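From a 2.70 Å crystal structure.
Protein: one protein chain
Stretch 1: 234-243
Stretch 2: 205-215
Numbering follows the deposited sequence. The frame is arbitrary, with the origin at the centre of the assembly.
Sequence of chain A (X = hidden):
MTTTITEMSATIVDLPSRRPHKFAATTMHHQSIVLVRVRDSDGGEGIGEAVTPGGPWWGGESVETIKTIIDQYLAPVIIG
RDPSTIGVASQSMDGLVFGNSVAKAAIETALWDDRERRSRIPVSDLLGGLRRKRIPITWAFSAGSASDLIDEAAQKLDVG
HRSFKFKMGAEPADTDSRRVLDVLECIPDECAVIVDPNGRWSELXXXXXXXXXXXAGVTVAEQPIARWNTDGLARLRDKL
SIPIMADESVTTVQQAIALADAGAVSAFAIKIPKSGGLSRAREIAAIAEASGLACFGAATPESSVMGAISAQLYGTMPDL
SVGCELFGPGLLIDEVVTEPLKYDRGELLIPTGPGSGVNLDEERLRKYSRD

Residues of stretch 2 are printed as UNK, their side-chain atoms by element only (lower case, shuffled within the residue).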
ATOM      1  N   ALA A 234      11.929   1.224  10.031  1.00 21.42           N
ATOM      2  CA  ALA A 234      11.476   0.144   9.175  1.00 21.47           C
ATOM      3  C   ALA A 234      12.453  -0.230   8.093  1.00 21.72           C
ATOM      4  O   ALA A 234      12.571  -1.423   7.819  1.00 23.24           O
ATOM      5  CB  ALA A 234      10.118   0.432   8.553  1.00 19.94           C
ATOM      6  N   ARG A 235      13.118   0.745   7.468  1.00 21.55           N
ATOM      7  CA  ARG A 235      14.117   0.449   6.443  1.00 23.55           C
ATOM      8  C   ARG A 235      15.285  -0.287   7.090  1.00 26.60           C
ATOM      9  O   ARG A 235      15.868  -1.174   6.449  1.00 28.59           O
ATOM     10  CB  ARG A 235      14.694   1.693   5.769  1.00 24.93           C
ATOM     11  CG  ARG A 235      13.891   2.274   4.627  1.00 27.64           C
ATOM     12  CD  ARG A 235      14.356   3.701   4.339  1.00 30.58           C
ATOM     13  NE  ARG A 235      13.233   4.623   4.122  1.00 34.72           N
ATOM     14  CZ  ARG A 235      13.038   5.792   4.766  1.00 38.68           C
ATOM     15  NH1 ARG A 235      13.899   6.214   5.696  1.00 35.34           N
ATOM     16  NH2 ARG A 235      11.966   6.559   4.481  1.00 38.86           N
ATOM     17  N   LEU A 236      15.636   0.087   8.330  1.00 25.95           N
ATOM     18  CA  LEU A 236      16.752  -0.517   9.045  1.00 26.93           C
ATOM     19  C   LEU A 236      16.431  -1.960   9.390  1.00 31.20           C
ATOM     20  O   LEU A 236      17.283  -2.869   9.210  1.00 31.27           O
ATOM     21  CB  LEU A 236      17.059   0.228  10.336  1.00 25.49           C
ATOM     22  CG  LEU A 236      18.141   1.291  10.378  1.00 25.10           C
ATOM     23  CD1 LEU A 236      18.311   1.618  11.831  1.00 27.15           C
ATOM     24  CD2 LEU A 236      19.487   0.855   9.838  1.00 24.61           C
ATOM     25  N   ARG A 237      15.199  -2.166   9.875  1.00 31.38           N
ATOM     26  CA  ARG A 237      14.759  -3.488  10.274  1.00 31.55           C
ATOM     27  C   ARG A 237      14.891  -4.420   9.081  1.00 33.30           C
ATOM     28  O   ARG A 237      15.269  -5.574   9.258  1.00 36.36           O
ATOM     29  CB  ARG A 237      13.341  -3.464  10.818  1.00 31.32           C
ATOM     30  CG  ARG A 237      12.880  -4.812  11.291  1.00 31.11           C
ATOM     31  CD  ARG A 237      11.375  -4.927  11.410  1.00 35.84           C
ATOM     32  NE  ARG A 237      11.086  -6.239  11.998  1.00 45.09           N
ATOM     33  CZ  ARG A 237       9.932  -6.647  12.538  1.00 47.03           C
ATOM     34  NH1 ARG A 237       8.848  -5.861  12.582  1.00 47.87           N
ATOM     35  NH2 ARG A 237       9.871  -7.874  13.047  1.00 46.90           N
ATOM     36  N   ASP A 238      14.640  -3.909   7.871  1.00 32.59           N
ATOM     37  CA  ASP A 238      14.830  -4.698   6.646  1.00 35.66           C
ATOM     38  C   ASP A 238      16.305  -4.908   6.251  1.00 34.12           C
ATOM     39  O   ASP A 238      16.692  -6.002   5.902  1.00 33.49           O
ATOM     40  CB  ASP A 238      14.062  -4.121   5.439  1.00 40.42           C
ATOM     41  CG  ASP A 238      12.545  -4.083   5.652  1.00 49.37           C
ATOM     42  OD1 ASP A 238      12.000  -4.971   6.354  1.00 53.07           O
ATOM     43  OD2 ASP A 238      11.883  -3.160   5.106  1.00 52.78           O
ATOM     44  N   LYS A 239      17.131  -3.880   6.265  1.00 31.07           N
ATOM     45  CA  LYS A 239      18.456  -4.092   5.755  1.00 32.71           C
ATOM     46  C   LYS A 239      19.268  -4.985   6.694  1.00 35.23           C
ATOM     47  O   LYS A 239      19.998  -5.846   6.239  1.00 36.80           O
ATOM     48  CB  LYS A 239      19.155  -2.769   5.524  1.00 35.30           C
ATOM     49  CG  LYS A 239      18.798  -2.156   4.179  1.00 43.21           C
ATOM     50  CD  LYS A 239      19.900  -2.343   3.137  1.00 46.36           C
ATOM     51  CE  LYS A 239      19.561  -1.639   1.828  1.00 51.45           C
ATOM     52  NZ  LYS A 239      19.040  -0.233   1.950  1.00 51.66           N
ATOM     53  N   LEU A 240      19.073  -4.812   8.001  1.00 34.54           N
ATOM     54  CA  LEU A 240      19.912  -5.376   9.033  1.00 31.07           C
ATOM     55  C   LEU A 240      19.734  -6.857   9.320  1.00 32.89           C
ATOM     56  O   LEU A 240      18.621  -7.375   9.320  1.00 33.91           O
ATOM     57  CB  LEU A 240      19.683  -4.596  10.311  1.00 32.43           C
ATOM     58  CG  LEU A 240      20.638  -3.434  10.555  1.00 34.07           C
ATOM     59  CD1 LEU A 240      20.791  -2.537   9.339  1.00 32.29           C
ATOM     60  CD2 LEU A 240      20.135  -2.649  11.751  1.00 33.44           C
ATOM     61  N   SER A 241      20.858  -7.522   9.587  1.00 33.45           N
ATOM     62  CA  SER A 241      20.892  -8.935   9.922  1.00 33.49           C
ATOM     63  C   SER A 241      20.561  -9.124  11.406  1.00 36.03           C
ATOM     64  O   SER A 241      20.477 -10.251  11.897  1.00 39.08           O
ATOM     65  CB  SER A 241      22.288  -9.485   9.646  1.00 34.59           C
ATOM     66  OG  SER A 241      23.297  -8.746  10.354  1.00 33.77           O
ATOM     67  N   ILE A 242      20.386  -8.024  12.127  1.00 34.32           N
ATOM     68  CA  ILE A 242      20.120  -8.091  13.560  1.00 32.98           C
ATOM     69  C   ILE A 242      18.863  -7.301  13.837  1.00 30.86           C
ATOM     70  O   ILE A 242      18.531  -6.397  13.086  1.00 31.22           O
ATOM     71  CB  ILE A 242      21.296  -7.539  14.421  1.00 33.36           C
ATOM     72  CG1 ILE A 242      21.745  -6.166  13.916  1.00 31.16           C
ATOM     73  CG2 ILE A 242      22.459  -8.530  14.476  1.00 30.13           C
ATOM     74  CD1 ILE A 242      22.569  -5.408  14.919  1.00 31.68           C
ATOM     75  N   PRO A 243      18.142  -7.648  14.905  1.00 30.28           N
ATOM     76  CA  PRO A 243      16.905  -6.904  15.180  1.00 27.91           C
ATOM     77  C   PRO A 243      17.094  -5.506  15.751  1.00 27.79           C
ATOM     78  O   PRO A 243      18.129  -5.181  16.335  1.00 27.61           O
ATOM     79  CB  PRO A 243      16.174  -7.793  16.196  1.00 27.69           C
ATOM     80  CG  PRO A 243      17.239  -8.628  16.823  1.00 28.58           C
ATOM     81  CD  PRO A 243      18.268  -8.859  15.740  1.00 28.77           C
ATOM     82  N   UNK A 205      24.362   7.111   9.271  1.00 28.47           N
ATOM     83  CA  UNK A 205      25.309   6.597  10.238  1.00 29.03           C
ATOM     84  C   UNK A 205      24.839   5.211  10.663  1.00 30.95           C
ATOM     85  O   UNK A 205      25.637   4.269  10.839  1.00 31.28           O
ATOM     86  o   UNK A 205      27.035  10.344  12.904  1.00 34.97           O
ATOM     87  o   UNK A 205      24.882   9.879  12.978  1.00 35.96           O
ATOM     88  c   UNK A 205      26.022   9.742  12.467  1.00 33.40           C
ATOM     89  c   UNK A 205      26.166   8.814  11.279  1.00 29.74           C
ATOM     90  c   UNK A 205      25.381   7.521  11.462  1.00 30.18           C
ATOM     91  N   UNK A 206      23.528   5.078  10.828  1.00 31.28           N
ATOM     92  CA  UNK A 206      22.993   3.827  11.314  1.00 29.32           C
ATOM     93  C   UNK A 206      23.339   2.725  10.324  1.00 29.83           C
ATOM     94  O   UNK A 206      23.805   1.675  10.719  1.00 29.33           O
ATOM     95  c   UNK A 206      21.498   3.946  11.520  1.00 29.12           C
ATOM     96  N   UNK A 207      23.150   2.993   9.033  1.00 30.81           N
ATOM     97  CA  UNK A 207      23.316   1.980   8.001  1.00 31.00           C
ATOM     98  C   UNK A 207      24.790   1.703   7.743  1.00 31.28           C
ATOM     99  O   UNK A 207      25.135   0.643   7.260  1.00 31.86           O
ATOM    100  c   UNK A 207      19.226   1.383   6.164  1.00 26.54           C
ATOM    101  n   UNK A 207      18.988   2.574   6.676  1.00 26.51           N
ATOM    102  c   UNK A 207      22.667   2.435   6.684  1.00 31.70           C
ATOM    103  n   UNK A 207      20.534   1.204   6.115  1.00 28.34           N
ATOM    104  c   UNK A 207      20.184   3.180   6.969  1.00 28.79           C
ATOM    105  c   UNK A 207      21.169   2.309   6.633  1.00 29.83           C
ATOM    106  N   UNK A 208      25.647   2.676   8.027  1.00 32.83           N
ATOM    107  CA  UNK A 208      27.089   2.521   7.877  1.00 33.42           C
ATOM    108  C   UNK A 208      27.642   1.609   8.970  1.00 32.91           C
ATOM    109  O   UNK A 208      28.400   0.668   8.674  1.00 31.45           O
ATOM    110  c   UNK A 208      30.207   3.793   7.026  1.00 53.66           C
ATOM    111  c   UNK A 208      29.291   3.921   8.248  1.00 47.55           C
ATOM    112  c   UNK A 208      31.696   5.794   7.161  1.00 65.43           C
ATOM    113  n   UNK A 208      30.672   6.631   7.007  1.00 69.96           N
ATOM    114  c   UNK A 208      27.788   3.900   7.902  1.00 38.25           C
ATOM    115  n   UNK A 208      31.508   4.466   7.188  1.00 61.81           N
ATOM    116  n   UNK A 208      32.913   6.302   7.296  1.00 60.31           N
ATOM    117  N   UNK A 209      27.263   1.875  10.226  1.00 29.67           N
ATOM    118  CA  UNK A 209      27.993   1.283  11.344  1.00 28.24           C
ATOM    119  C   UNK A 209      27.367   0.078  11.937  1.00 27.28           C
ATOM    120  O   UNK A 209      28.055  -0.827  12.359  1.00 32.21           O
ATOM    121  c   UNK A 209      32.644   4.397  10.951  1.00 30.55           C
ATOM    122  c   UNK A 209      29.327   3.311  11.953  1.00 28.15           C
ATOM    123  c   UNK A 209      28.321   2.311  12.417  1.00 29.12           C
ATOM    124  n   UNK A 209      30.295   5.221  11.248  1.00 29.23           N
ATOM    125  c   UNK A 209      33.428   3.275  11.072  1.00 29.15           C
ATOM    126  c   UNK A 209      30.715   3.069  11.718  1.00 28.81           C
ATOM    127  c   UNK A 209      29.108   4.622  11.656  1.00 28.67           C
ATOM    128  c   UNK A 209      32.892   2.057  11.500  1.00 29.44           C
ATOM    129  c   UNK A 209      31.535   1.937  11.829  1.00 29.18           C
ATOM    130  c   UNK A 209      31.290   4.285  11.279  1.00 29.21           C
ATOM    131  N   UNK A 210      26.057   0.025  11.940  1.00 26.64           N
ATOM    132  CA  UNK A 210      25.373  -1.143  12.470  1.00 24.57           C
ATOM    133  C   UNK A 210      25.881  -2.445  11.867  1.00 22.98           C
ATOM    134  O   UNK A 210      26.241  -3.312  12.626  1.00 24.27           O
ATOM    135  c   UNK A 210      23.832  -1.008  12.392  1.00 23.66           C
ATOM    136  c   UNK A 210      24.029   0.001  14.710  1.00 24.09           C
ATOM    137  c   UNK A 210      23.089  -0.560  13.656  1.00 23.93           C
ATOM    138  c   UNK A 210      21.919   0.400  13.415  1.00 23.10           C
ATOM    139  N   UNK A 211      25.911  -2.594  10.527  1.00 22.62           N
ATOM    140  CA  UNK A 211      26.325  -3.900   9.973  1.00 23.66           C
ATOM    141  C   UNK A 211      27.768  -4.238  10.372  1.00 25.06           C
ATOM    142  O   UNK A 211      28.089  -5.420  10.611  1.00 25.15           O
ATOM    143  c   UNK A 211      26.270  -3.690   8.465  1.00 22.28           C
ATOM    144  c   UNK A 211      25.336  -2.551   8.265  1.00 22.62           C
ATOM    145  c   UNK A 211      25.537  -1.655   9.458  1.00 23.11           C
ATOM    146  N   UNK A 212      28.600  -3.210  10.501  1.00 23.12           N
ATOM    147  CA  UNK A 212      29.969  -3.425  10.887  1.00 26.16           C
ATOM    148  C   UNK A 212      30.011  -3.966  12.313  1.00 28.50           C
ATOM    149  O   UNK A 212      30.758  -4.925  12.627  1.00 32.61           O
ATOM    150  c   UNK A 212      31.227  -2.032   9.193  1.00 25.07           C
ATOM    151  c   UNK A 212      31.520  -0.607   8.787  1.00 25.49           C
ATOM    152  c   UNK A 212      32.121  -2.200  11.497  1.00 25.50           C
ATOM    153  c   UNK A 212      30.843  -2.158  10.672  1.00 26.58           C
ATOM    154  N   UNK A 213      29.180  -3.384  13.163  1.00 27.15           N
ATOM    155  CA  UNK A 213      29.067  -3.842  14.525  1.00 26.91           C
ATOM    156  C   UNK A 213      28.354  -5.206  14.633  1.00 28.24           C
ATOM    157  O   UNK A 213      28.642  -5.999  15.522  1.00 29.05           O
ATOM    158  c   UNK A 213      28.071  -0.324  16.016  1.00 23.49           C
ATOM    159  c   UNK A 213      29.057  -1.439  15.626  1.00 25.07           C
ATOM    160  c   UNK A 213      28.364  -2.780  15.360  1.00 26.56           C
ATOM    161  c   UNK A 213      30.060  -1.649  16.736  1.00 26.08           C
ATOM    162  N   UNK A 214      27.429  -5.496  13.734  1.00 30.84           N
ATOM    163  CA  UNK A 214      26.748  -6.794  13.784  1.00 34.10           C
ATOM    164  C   UNK A 214      27.751  -7.875  13.413  1.00 37.12           C
ATOM    165  O   UNK A 214      27.777  -8.949  14.019  1.00 38.83           O
ATOM    166  c   UNK A 214      25.535  -6.828  12.868  1.00 31.01           C
ATOM    167  N   UNK A 215      28.592  -7.575  12.424  1.00 42.50           N
ATOM    168  CA  UNK A 215      29.694  -8.462  12.046  1.00 42.64           C
ATOM    169  C   UNK A 215      30.601  -8.773  13.242  1.00 40.05           C
ATOM    170  O   UNK A 215      31.028  -9.902  13.397  1.00 36.92           O
ATOM    171  c   UNK A 215      30.497  -7.854  10.889  1.00 43.47           C
ATOM    172  o   UNK A 215      28.593  -8.425   9.521  1.00 48.17           O
ATOM    173  o   UNK A 215      30.241  -7.271   8.589  1.00 48.47           O
ATOM    174  c   UNK A 215      29.722  -7.855   9.574  1.00 48.83           C
TER

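Position 205 carries three side-chain carbons in a row, the third bearing two oxygens: a carboxylate on a two-carbon stem, Glu 205. It lies out of reach of stretch 1 and takes no part in the contact. Position 206 has one carbon, its CB, 4.0 Å from CD1 of Leu 236. That is Ala 206, small and apolar, its CA-to-CB bond pointing toward stretch 1.

At 207 one carbon leads to a five-membered ring of three carbons and two nitrogens. One face of the ring lies against CD2 of Leu 236, 3.6 Å from the centroid and only 7° off the normal, a CH-pi contact; the edge faces Lys 239 and Arg 235. The ring is an imidazole, that of His 207. Its CE1 comes within 4.1 Å of CG of Lys 239 and 4.2 Å of the backbone O of Arg 235. A flat ring suits this place because it offers a face to the methyl and an edge to its neighbours.

Position 208 shows three carbons, a nitrogen, and a carbon with two more nitrogens: Arg 208, exposed and out of reach of stretch 1. Position 209 has one carbon, then fused five- and six-membered rings of eight carbons and one nitrogen: Trp 209, also out of reach.

Position 210 has four carbons, forked at the second, and one branch end meets Leu 236 and Leu 240. This is Leu 210. Its CA-to-CB bond points toward stretch 1, and the buried side chain brings CD2 to within 3.9 Å of CD2 of Leu 240 and 4.1 Å of CD1 of Leu 236, so one methyl meets two leucines.

At 211 three carbons close a ring onto the backbone N: Pro 211. With no N-H to give to the turn before, the helix kinks here. Four carbons forked at the first, one arm two carbons long, make 212 Ile 212, out of reach. Four forked at the second make 213 Leu 213, buried but not touching stretch 1.

The lone CB at 214 lies 3.9 Å from CG2 of Ile 242 and OG of Ser 241. It belongs to Ala 214, whose single methyl is enough to meet both side chains. Two carbons, the second with two oxygens, make 215 Asp 215, exposed and without a contact.

The two helices run in broadly the same direction, at 30°, with axes 10.9 Å apart at closest approach. No hydrogen bond crosses between the stretches; apolar packing and the CH-pi contact join them.

Stretch 2 (205-215) EAHRWLPILAD
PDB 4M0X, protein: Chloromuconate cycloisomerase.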